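Local coordinates for RNA-directed RNA polymerase (Infectious pancreatic necrosis virus, PDB 3ZED), which probably copies the viral genome as an RNA-directed RNA polymerase, found both free and covalently attached to the genomic RNA, at residues N184-P187 and K188-G191; N409-P412 and Q413-Q416. All coordinates share one frame; numbering follows the deposited sequence.

Interaction 1 of 2, residues N184-P187 and K188-G191; sequences NKTP and KTVG. With K (potassium ion), chain K.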
loop_
_atom_site.group_PDB
_atom_site.type_symbol
_atom_site.label_atom_id
_atom_site.label_comp_id
_atom_site.label_asym_id
_atom_site.label_seq_id
_atom_site.Cartn_x
_atom_site.Cartn_y
_atom_site.Cartn_z
ATOM N N ASN B 184 -11.699 2.823 -17.687
ATOM C CA ASN B 184 -11.885 3.449 -16.382
ATOM C C ASN B 184 -12.994 4.459 -16.406
ATOM O O ASN B 184 -13.232 5.099 -17.431
ATOM C CB ASN B 184 -10.598 4.128 -15.924
ATOM C CG ASN B 184 -9.493 3.180 -15.584
ATOM O OD1 ASN B 184 -9.696 1.968 -15.469
ATOM N ND2 ASN B 184 -8.295 3.710 -15.453
ATOM N N LYS B 185 -13.681 4.600 -15.273
ATOM C CA LYS B 185 -14.732 5.610 -15.114
ATOM C C LYS B 185 -14.471 6.414 -13.863
ATOM O O LYS B 185 -14.098 5.860 -12.832
ATOM C CB LYS B 185 -16.125 4.975 -15.048
ATOM C CG LYS B 185 -16.591 4.382 -16.364
ATOM C CD LYS B 185 -17.903 3.685 -16.219
ATOM C CE LYS B 185 -18.364 3.217 -17.585
ATOM N NZ LYS B 185 -19.753 2.736 -17.533
ATOM N N THR B 186 -14.673 7.711 -13.937
ATOM C CA THR B 186 -14.540 8.561 -12.758
ATOM C C THR B 186 -15.743 8.272 -11.841
ATOM O O THR B 186 -16.804 7.898 -12.364
ATOM C CB THR B 186 -14.513 10.056 -13.166
ATOM O OG1 THR B 186 -15.766 10.401 -13.781
ATOM C CG2 THR B 186 -13.345 10.396 -14.083
ATOM N N PRO B 187 -15.656 8.523 -10.516
ATOM C CA PRO B 187 -16.861 8.377 -9.663
ATOM C C PRO B 187 -18.092 9.146 -10.195
ATOM O O PRO B 187 -19.213 8.636 -10.093
ATOM C CB PRO B 187 -16.403 8.960 -8.329
ATOM C CG PRO B 187 -14.919 8.704 -8.307
ATOM C CD PRO B 187 -14.480 8.949 -9.722
ATOM N N LYS B 188 -17.877 10.353 -10.797
ATOM C CA LYS B 188 -18.954 11.167 -11.368
ATOM C C LYS B 188 -19.683 10.392 -12.496
ATOM O O LYS B 188 -20.912 10.360 -12.493
ATOM C CB LYS B 188 -18.429 12.530 -11.867
ATOM C CG LYS B 188 -19.503 13.406 -12.504
ATOM C CD LYS B 188 -18.929 14.695 -13.066
ATOM C CE LYS B 188 -19.951 15.519 -13.819
ATOM N NZ LYS B 188 -19.322 16.597 -14.630
ATOM N N THR B 189 -18.926 9.748 -13.421
ATOM C CA THR B 189 -19.466 8.956 -14.543
ATOM C C THR B 189 -20.314 7.784 -13.999
ATOM O O THR B 189 -21.368 7.505 -14.560
ATOM C CB THR B 189 -18.314 8.481 -15.469
ATOM O OG1 THR B 189 -17.704 9.627 -16.054
ATOM C CG2 THR B 189 -18.767 7.543 -16.597
ATOM N N VAL B 190 -19.868 7.130 -12.901
ATOM C CA VAL B 190 -20.578 6.015 -12.250
ATOM C C VAL B 190 -21.899 6.546 -11.609
ATOM O O VAL B 190 -22.904 5.829 -11.592
ATOM C CB VAL B 190 -19.673 5.251 -11.241
ATOM C CG1 VAL B 190 -20.410 4.073 -10.593
ATOM C CG2 VAL B 190 -18.393 4.765 -11.919
ATOM N N GLY B 191 -21.886 7.797 -11.143
ATOM C CA GLY B 191 -23.060 8.443 -10.572
ATOM C C GLY B 191 -22.941 8.913 -9.137
ATOM O O GLY B 191 -23.968 9.157 -8.492
HETATM K K K K . -10.925 -0.464 -15.830
#
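Thr186 and Thr189 face each other at the start of the one-turn helix 187-190, with Thr186 as its N-cap and Pro187 as the first helical residue. Their side chains cross at about a right angle, and the two hydroxyls meet in a hydrogen bond of 3.1 Å from Thr186 OG1 to Thr189 OG1, in which either may be the donor. Both torsions serve that meeting: chi1 of 63° sets Thr186 OG1 between its own N and carbonyl carbon, while chi1 of -64° turns Thr189 OG1 back beside its backbone N and leaves CG2 anti to that N. That methyl packs on the lysine stem, 3.8 Å from Lys185 CG to Thr189 CG2. Beyond CG the lysine chain is fully extended and leads away from the turn, where NZ is hydrogen-bonded to Glu509 O. The backbone closes the turn with Val190 N donating to Thr186 O over 3.2 Å at 159°. At the far end Gly191, with positive phi, is the C-prime residue of a Schellman motif, its N close to Lys188 O and also donating a bent 3.0 Å hydrogen bond to Pro187 O. Upstream, Asn184 extends toward the potassium ion, gripping it through OD1, while its ND2 is held by Ala408 O. Val190, last in the helix, packs its CG2 3.5 Å from Thr186 O and 3.9 Å from Lys185 CB.

Interaction 2 of 2, residues N409-P412 and Q413-Q416; sequences NCTP and QHMQ. With K (potassium ion), chain K.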
loop_
_atom_site.group_PDB
_atom_site.type_symbol
_atom_site.label_atom_id
_atom_site.label_comp_id
_atom_site.label_asym_id
_atom_site.label_seq_id
_atom_site.Cartn_x
_atom_site.Cartn_y
_atom_site.Cartn_z
ATOM N N ASN B 409 -6.997 0.784 -12.586
ATOM C CA ASN B 409 -8.414 1.215 -12.628
ATOM C C ASN B 409 -8.614 2.628 -12.039
ATOM O O ASN B 409 -9.699 3.209 -12.149
ATOM C CB ASN B 409 -9.292 0.234 -11.852
ATOM C CG ASN B 409 -9.331 -1.152 -12.438
ATOM O OD1 ASN B 409 -10.066 -1.445 -13.381
ATOM N ND2 ASN B 409 -8.576 -2.051 -11.865
ATOM N N CYS B 410 -7.583 3.152 -11.371
ATOM C CA CYS B 410 -7.660 4.445 -10.703
ATOM C C CYS B 410 -7.598 5.625 -11.667
ATOM O O CYS B 410 -6.742 5.680 -12.547
ATOM C CB CYS B 410 -6.573 4.548 -9.643
ATOM S SG CYS B 410 -6.842 5.861 -8.433
ATOM N N THR B 411 -8.545 6.562 -11.506
ATOM C CA THR B 411 -8.568 7.824 -12.231
ATOM C C THR B 411 -8.057 8.908 -11.266
ATOM O O THR B 411 -8.219 8.735 -10.048
ATOM C CB THR B 411 -9.973 8.193 -12.766
ATOM O OG1 THR B 411 -10.816 8.527 -11.662
ATOM C CG2 THR B 411 -10.594 7.108 -13.647
ATOM N N PRO B 412 -7.521 10.064 -11.747
ATOM C CA PRO B 412 -7.134 11.128 -10.802
ATOM C C PRO B 412 -8.320 11.538 -9.910
ATOM O O PRO B 412 -8.116 11.869 -8.742
ATOM C CB PRO B 412 -6.676 12.265 -11.721
ATOM C CG PRO B 412 -6.230 11.557 -12.989
ATOM C CD PRO B 412 -7.238 10.454 -13.145
ATOM N N GLN B 413 -9.561 11.403 -10.435
ATOM C CA GLN B 413 -10.819 11.726 -9.755
ATOM C C GLN B 413 -11.108 10.794 -8.578
ATOM O O GLN B 413 -11.728 11.238 -7.615
ATOM C CB GLN B 413 -12.000 11.744 -10.740
ATOM C CG GLN B 413 -12.001 13.004 -11.664
ATOM C CD GLN B 413 -10.951 12.948 -12.773
ATOM O OE1 GLN B 413 -10.492 11.869 -13.187
ATOM N NE2 GLN B 413 -10.509 14.103 -13.247
ATOM N N HIS B 414 -10.650 9.530 -8.626
ATOM C CA HIS B 414 -10.780 8.611 -7.485
ATOM C C HIS B 414 -9.929 9.126 -6.321
ATOM O O HIS B 414 -10.408 9.186 -5.188
ATOM C CB HIS B 414 -10.345 7.190 -7.851
ATOM C CG HIS B 414 -11.339 6.429 -8.660
ATOM N ND1 HIS B 414 -11.152 6.233 -10.017
ATOM C CD2 HIS B 414 -12.481 5.809 -8.274
ATOM C CE1 HIS B 414 -12.189 5.507 -10.420
ATOM N NE2 HIS B 414 -13.015 5.224 -9.406
ATOM N N MET B 415 -8.673 9.535 -6.613
ATOM C CA MET B 415 -7.782 10.063 -5.578
ATOM C C MET B 415 -8.300 11.400 -5.049
ATOM O O MET B 415 -8.180 11.667 -3.856
ATOM C CB MET B 415 -6.348 10.206 -6.101
ATOM C CG MET B 415 -5.399 10.726 -5.053
ATOM S SD MET B 415 -3.701 10.442 -5.505
ATOM C CE MET B 415 -2.915 11.422 -4.260
ATOM N N GLN B 416 -8.882 12.230 -5.937
ATOM C CA GLN B 416 -9.456 13.511 -5.558
ATOM C C GLN B 416 -10.605 13.306 -4.547
ATOM O O GLN B 416 -10.699 14.066 -3.586
ATOM C CB GLN B 416 -9.942 14.253 -6.799
ATOM C CG GLN B 416 -10.317 15.702 -6.518
ATOM C CD GLN B 416 -10.663 16.402 -7.786
ATOM O OE1 GLN B 416 -11.559 15.983 -8.524
ATOM N NE2 GLN B 416 -9.954 17.475 -8.068
HETATM K K K K . -10.925 -0.464 -15.830
#
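The imidazole of His414 is the flat group of this contact, and Thr411 lies against its ND1 side. Thr411 CA sits at the ring edge, in plane, whereas Thr411 OG1, Asn409 O and the carbonyl carbon of Cys410 approach obliquely. ND1 accepts the backbone N-H of Thr411 at 3.0 Å from Thr411 N to His414 ND1, a fairly straight bond (161°) with its donor tilted slightly from the ring plane. A chi1 of -77° places His414 CG beside its own backbone N, which lets the ring reach back to the residue ahead of the helix. In return His414 N donates to Thr411 OG1 at 3.2 Å; the chi1 of 70° holds that hydroxyl between Thr411's own N and carbonyl carbon, facing the helix start. The same His414 N gives a second, bent hydrogen bond to Thr411 O at 2.9 Å, the donor above the carbonyl plane. Beside the ring, Cys410 SG packs 3.8 Å from His414 CB. Gln413 is bent at chi2 and folds back alongside the proline, with Gln413 OE1 3.5 Å from Pro412 CD. An i to i+4 helical bond runs from Gln416 N to Pro412 O (2.9 Å), in the carbonyl plane, and the NE2 of the buried Gln416 is hydrogen-bonded to Met445 O. Asn409 turns away from the helix: its OD1 binds potassium and its ND2 is hydrogen-bonded to Glu404 O and Gly406 O. Reciprocal bonds between Thr411 and His414 define a capping box, here with an imidazole as the side-chain acceptor, at the N-terminus of helix 412-426.

Interactions 1 and 2 are two Thr-Pro helix starts, preceded by asparagines that meet at one potassium ion. Asn184 OD1 lies 2.7 Å from the ion and Asn409 OD1 2.8 Å, and the site is completed by Asn514 OD1 and the carbonyl oxygens of Val177, Asn182 and Gly512. The contact centres are about 9 Å apart, and the segments also pack directly: Lys185 O comes 3.1 Å from His414 CE1, Thr186 CG2 lies 3.3 Å from Gln413 OE1, and Asn184 CB is 3.7 Å from Thr411 CG2. The exposed turn of 184-191 is thus joined to the buried start of helix 412-426, away from the predicted GTP-binding residues.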